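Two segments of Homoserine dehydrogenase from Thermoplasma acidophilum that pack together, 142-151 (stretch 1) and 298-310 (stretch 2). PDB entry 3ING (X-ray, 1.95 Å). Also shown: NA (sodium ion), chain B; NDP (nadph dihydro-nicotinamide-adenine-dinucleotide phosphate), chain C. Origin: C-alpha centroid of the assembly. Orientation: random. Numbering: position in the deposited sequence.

Stretch 1 (142-151) EATVAGGVPL
Stretch 2 298-310: NVSDIYDGPYETA

Stretch 1 opens with a 3-10 segment, 142-144, and continues as loop. Stretch 2 leaves a strand at Asp-301, turns through 302-305 and enters a helix at Pro-306, with Gly-305 as N-cap. The contact buries 414 Å². Gly-148 lies nearest Thr-309, CA to CA 4.2 Å, and Val-149 lies nearest Ser-300, CA to CA 6.0 Å.

Stretch 1 wraps around a sodium ion. The ion is bound by Glu-142 O (2.7 Å) and OE2 (2.8 Å), Val-145 O (2.5 Å), Ala-146 O (2.9 Å) and Val-149 O (2.6 Å). Glu-142 has chi1 t, chi2 p and chi3 59°. This curls its carboxylate back, so Glu-142 OE2 reaches the ion and also accepts from Leu-151 N at 2.8 Å. Ala-146 has positive phi and psi, 59/64. Its O accepts from Val-149 N at 2.9 Å, closing the turn.

Gly-147 (-1/-88) and Gly-148 (-93/2) bring bare backbone against stretch 2. A CB on Gly-147 would clash with Thr-309 OG1 and Asp-304 OD1. One on Gly-148 would clash with Glu-308 CB. Without side chains, Gly-147 CA sits 3.4 Å from Thr-309 OG1, and Gly-148 CA sits 3.5 Å from Glu-308 O.

Asp-304 supplies the hydrogen bonds between the stretches. Its CA-to-CB bond points toward stretch 1; chi1 is t and chi2 -80°. Gly-148 N donates to Asp-304 OD2 at 2.8 Å and weakly to Asp-304 OD1 at 3.3 Å. Asp-301 has chi1 p and chi2 5°, and its CA-to-CB bond also points toward stretch 1. Asp-301 OD2 lies 2.6 Å from Asp-304 OD2, so one acid probably carries a proton. Val-149 CG2 packs 3.4 Å from Asp-301 OD2.

Val-149 and Val-299 both adopt chi1 t. Their CG1 atoms meet at 3.5 Å in an apolar contact. Pro-150, C-gamma exo, extends this patch: its CD is 4.4 Å from Val-299 CG1. Ser-300, chi1 p, turns its CB away, and its OG is hydrogen-bonded elsewhere in the structure.

On the helix, Thr-309 is chi1 m. Its CG2 packs 3.7 Å from Ala-143 CB. Thr-309 OG1 lies 3.0 Å from Gly-305 O. Thr-309 OG1 also lies 3.2 Å from NDP O7N, so two acceptors are within reach of one proton. Thr-309 N donates to Gly-305 O at 3.0 Å. Glu-308, chi1 m, chi2 p and chi3 17°, has its CA-to-CB bond toward stretch 1, but its end leads away. Glu-308 OE1 accepts a weak bond from Gly-305 N at 2.8 Å. Ala-143 O approaches NDP C5N to 3.1 Å, so both stretches border the cofactor.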

# COMPACT_ATOMS: atom_id res chain seq x y z
N GLU A 142 7.21 -9.20 4.67
CA GLU A 142 6.16 -9.01 3.70
C GLU A 142 5.66 -10.30 3.05
O GLU A 142 4.47 -10.53 2.95
CB GLU A 142 6.62 -8.09 2.58
CG GLU A 142 5.47 -7.68 1.64
CD GLU A 142 4.44 -6.86 2.40
OE1 GLU A 142 4.81 -5.81 2.94
OE2 GLU A 142 3.27 -7.30 2.48
N ALA A 143 6.59 -11.10 2.56
CA ALA A 143 6.25 -12.33 1.85
C ALA A 143 5.61 -13.42 2.69
O ALA A 143 5.09 -14.38 2.13
CB ALA A 143 7.53 -12.88 1.16
N THR A 144 5.64 -13.31 4.02
CA THR A 144 5.09 -14.34 4.89
C THR A 144 3.56 -14.38 4.92
O THR A 144 3.03 -15.38 5.30
CB THR A 144 5.57 -14.20 6.35
OG1 THR A 144 5.04 -12.97 6.90
CG2 THR A 144 7.12 -14.23 6.40
N VAL A 145 2.86 -13.31 4.51
CA VAL A 145 1.38 -13.37 4.43
C VAL A 145 0.94 -12.83 3.07
O VAL A 145 1.24 -11.68 2.73
CB VAL A 145 0.69 -12.56 5.52
CG1 VAL A 145 -0.92 -12.69 5.41
CG2 VAL A 145 1.18 -12.96 6.90
N ALA A 146 0.26 -13.66 2.28
CA ALA A 146 -0.20 -13.26 0.95
C ALA A 146 0.99 -12.85 0.10
O ALA A 146 1.16 -11.70 -0.28
CB ALA A 146 -1.25 -12.10 0.99
N GLY A 147 1.84 -13.81 -0.15
CA GLY A 147 3.03 -13.65 -0.99
C GLY A 147 3.26 -12.29 -1.62
O GLY A 147 3.90 -11.43 -1.05
N GLY A 148 2.69 -12.09 -2.79
CA GLY A 148 2.95 -10.90 -3.55
C GLY A 148 1.98 -9.75 -3.36
O GLY A 148 2.14 -8.71 -3.99
N VAL A 149 1.01 -9.87 -2.48
CA VAL A 149 0.09 -8.76 -2.27
C VAL A 149 0.68 -7.84 -1.20
O VAL A 149 0.99 -8.31 -0.13
CB VAL A 149 -1.31 -9.22 -1.80
CG1 VAL A 149 -2.21 -7.99 -1.64
CG2 VAL A 149 -1.92 -10.21 -2.80
N PRO A 150 0.84 -6.55 -1.48
CA PRO A 150 1.32 -5.64 -0.43
C PRO A 150 0.39 -5.60 0.77
O PRO A 150 -0.81 -5.35 0.65
CB PRO A 150 1.35 -4.27 -1.12
CG PRO A 150 1.43 -4.59 -2.58
CD PRO A 150 0.64 -5.85 -2.76
N LEU A 151 0.96 -5.85 1.95
CA LEU A 151 0.20 -5.99 3.15
C LEU A 151 0.95 -5.27 4.27
O LEU A 151 0.49 -4.23 4.75
CB LEU A 151 -0.01 -7.50 3.44
CG LEU A 151 -1.13 -7.89 4.41
CD1 LEU A 151 -1.50 -9.38 4.33
CD2 LEU A 151 -0.80 -7.50 5.81
N ASN A 298 -9.24 -2.22 0.52
CA ASN A 298 -9.18 -3.52 -0.11
C ASN A 298 -7.94 -3.62 -0.99
O ASN A 298 -7.65 -2.71 -1.74
CB ASN A 298 -10.42 -3.79 -0.96
CG ASN A 298 -11.70 -3.35 -0.29
OD1 ASN A 298 -12.00 -3.76 0.84
ND2 ASN A 298 -12.49 -2.51 -0.98
N VAL A 299 -7.26 -4.76 -0.95
CA VAL A 299 -5.99 -4.93 -1.69
C VAL A 299 -5.98 -6.36 -2.18
O VAL A 299 -6.34 -7.29 -1.43
CB VAL A 299 -4.75 -4.67 -0.84
CG1 VAL A 299 -3.45 -4.76 -1.70
CG2 VAL A 299 -4.84 -3.31 -0.10
N SER A 300 -5.66 -6.54 -3.45
CA SER A 300 -5.56 -7.87 -4.03
C SER A 300 -4.57 -7.88 -5.18
O SER A 300 -4.00 -6.85 -5.54
CB SER A 300 -6.94 -8.35 -4.48
OG SER A 300 -7.45 -7.58 -5.53
N ASP A 301 -4.34 -9.05 -5.77
CA ASP A 301 -3.60 -9.11 -7.01
C ASP A 301 -4.25 -10.07 -7.98
O ASP A 301 -5.21 -10.76 -7.63
CB ASP A 301 -2.10 -9.43 -6.81
CG ASP A 301 -1.85 -10.78 -6.17
OD1 ASP A 301 -2.79 -11.56 -5.95
OD2 ASP A 301 -0.67 -11.01 -5.82
N ILE A 302 -3.68 -10.15 -9.17
CA ILE A 302 -4.23 -10.98 -10.22
C ILE A 302 -3.60 -12.36 -10.22
O ILE A 302 -4.27 -13.36 -10.42
CB ILE A 302 -4.02 -10.26 -11.56
CG1 ILE A 302 -4.81 -8.93 -11.58
CG2 ILE A 302 -4.42 -11.11 -12.75
CD1 ILE A 302 -6.29 -9.10 -11.45
N TYR A 303 -2.30 -12.43 -10.04
CA TYR A 303 -1.63 -13.71 -10.09
C TYR A 303 -0.58 -13.70 -9.01
O TYR A 303 0.38 -12.97 -9.12
CB TYR A 303 -0.99 -13.89 -11.46
CG TYR A 303 -0.38 -15.26 -11.65
CD1 TYR A 303 0.91 -15.53 -11.23
CD2 TYR A 303 -1.11 -16.29 -12.22
CE1 TYR A 303 1.47 -16.81 -11.38
CE2 TYR A 303 -0.59 -17.56 -12.36
CZ TYR A 303 0.71 -17.82 -11.96
OH TYR A 303 1.25 -19.10 -12.15
N ASP A 304 -0.78 -14.48 -7.96
CA ASP A 304 0.16 -14.48 -6.87
C ASP A 304 1.00 -15.76 -6.94
O ASP A 304 0.52 -16.86 -6.66
CB ASP A 304 -0.56 -14.41 -5.55
CG ASP A 304 0.33 -13.96 -4.43
OD1 ASP A 304 1.11 -14.78 -3.90
OD2 ASP A 304 0.26 -12.77 -4.11
N GLY A 305 2.23 -15.61 -7.37
CA GLY A 305 3.12 -16.74 -7.55
C GLY A 305 4.43 -16.46 -6.87
O GLY A 305 4.59 -15.41 -6.25
N PRO A 306 5.38 -17.40 -6.98
CA PRO A 306 6.70 -17.23 -6.36
C PRO A 306 7.49 -16.05 -6.93
O PRO A 306 8.32 -15.49 -6.23
CB PRO A 306 7.39 -18.56 -6.64
CG PRO A 306 6.67 -19.13 -7.78
CD PRO A 306 5.27 -18.69 -7.66
N TYR A 307 7.22 -15.64 -8.16
CA TYR A 307 7.91 -14.47 -8.71
C TYR A 307 7.48 -13.18 -7.97
O TYR A 307 8.28 -12.33 -7.64
CB TYR A 307 7.67 -14.35 -10.20
CG TYR A 307 8.31 -13.14 -10.81
CD1 TYR A 307 9.67 -13.10 -11.07
CD2 TYR A 307 7.55 -12.02 -11.12
CE1 TYR A 307 10.27 -11.99 -11.60
CE2 TYR A 307 8.13 -10.91 -11.68
CZ TYR A 307 9.49 -10.90 -11.90
OH TYR A 307 10.05 -9.76 -12.42
N GLU A 308 6.17 -13.03 -7.78
CA GLU A 308 5.56 -11.90 -7.06
C GLU A 308 5.93 -11.91 -5.61
O GLU A 308 6.18 -10.87 -5.02
CB GLU A 308 4.05 -11.92 -7.25
CG GLU A 308 3.64 -11.70 -8.71
CD GLU A 308 3.72 -12.93 -9.62
OE1 GLU A 308 3.79 -14.08 -9.16
OE2 GLU A 308 3.61 -12.72 -10.83
N THR A 309 6.01 -13.09 -5.03
CA THR A 309 6.48 -13.22 -3.66
C THR A 309 7.93 -12.74 -3.58
O THR A 309 8.29 -12.01 -2.67
CB THR A 309 6.38 -14.70 -3.22
OG1 THR A 309 5.00 -15.14 -3.27
CG2 THR A 309 6.95 -14.98 -1.79
N ALA A 310 8.76 -13.14 -4.53
CA ALA A 310 10.16 -12.67 -4.61
C ALA A 310 10.24 -11.12 -4.69
O ALA A 310 11.12 -10.47 -4.12
CB ALA A 310 10.89 -13.36 -5.82
NA NA B . 2.39 -9.81 1.46
PA NDP C . 11.32 -24.48 -2.14
O1A NDP C . 11.05 -24.38 -3.59
O2A NDP C . 11.17 -25.82 -1.53
O5B NDP C . 12.81 -23.98 -1.82
C5B NDP C . 13.44 -24.05 -0.55
C4B NDP C . 14.92 -23.72 -0.68
O4B NDP C . 15.59 -23.88 0.54
C3B NDP C . 15.64 -24.69 -1.63
O3B NDP C . 16.79 -24.09 -2.20
C2B NDP C . 16.05 -25.80 -0.72
O2B NDP C . 17.14 -26.56 -1.17
C1B NDP C . 16.49 -24.99 0.47
N9A NDP C . 16.47 -25.69 1.75
C8A NDP C . 15.66 -26.69 2.20
N7A NDP C . 16.01 -26.95 3.50
C5A NDP C . 17.01 -26.12 3.85
C6A NDP C . 17.71 -26.01 5.03
N6A NDP C . 17.24 -26.56 6.15
N1A NDP C . 18.66 -25.05 5.05
C2A NDP C . 18.98 -24.26 3.97
N3A NDP C . 18.29 -24.36 2.78
C4A NDP C . 17.31 -25.31 2.77
O3 NDP C . 10.40 -23.43 -1.35
PN NDP C . 9.75 -22.09 -1.94
O1N NDP C . 8.51 -22.44 -2.71
O2N NDP C . 10.85 -21.33 -2.60
O5D NDP C . 9.26 -21.31 -0.60
C5D NDP C . 10.32 -20.79 0.21
C4D NDP C . 9.71 -20.11 1.43
O4D NDP C . 8.89 -19.06 0.97
C3D NDP C . 8.81 -21.00 2.25
O3D NDP C . 9.03 -20.87 3.66
C2D NDP C . 7.41 -20.59 1.85
O2D NDP C . 6.46 -20.82 2.85
C1D NDP C . 7.60 -19.12 1.57
N1N NDP C . 6.58 -18.54 0.71
C2N NDP C . 6.37 -19.08 -0.53
C3N NDP C . 5.29 -18.70 -1.32
C7N NDP C . 5.21 -19.22 -2.71
O7N NDP C . 4.69 -18.35 -3.65
N7N NDP C . 5.72 -20.39 -3.07
C4N NDP C . 4.50 -17.43 -1.01
C5N NDP C . 4.85 -16.90 0.35
C6N NDP C . 5.86 -17.45 1.13
P2B NDP C . 17.17 -27.27 -2.61
O1X NDP C . 18.42 -28.10 -2.46
O2X NDP C . 17.11 -26.24 -3.79
O3X NDP C . 15.93 -28.10 -2.63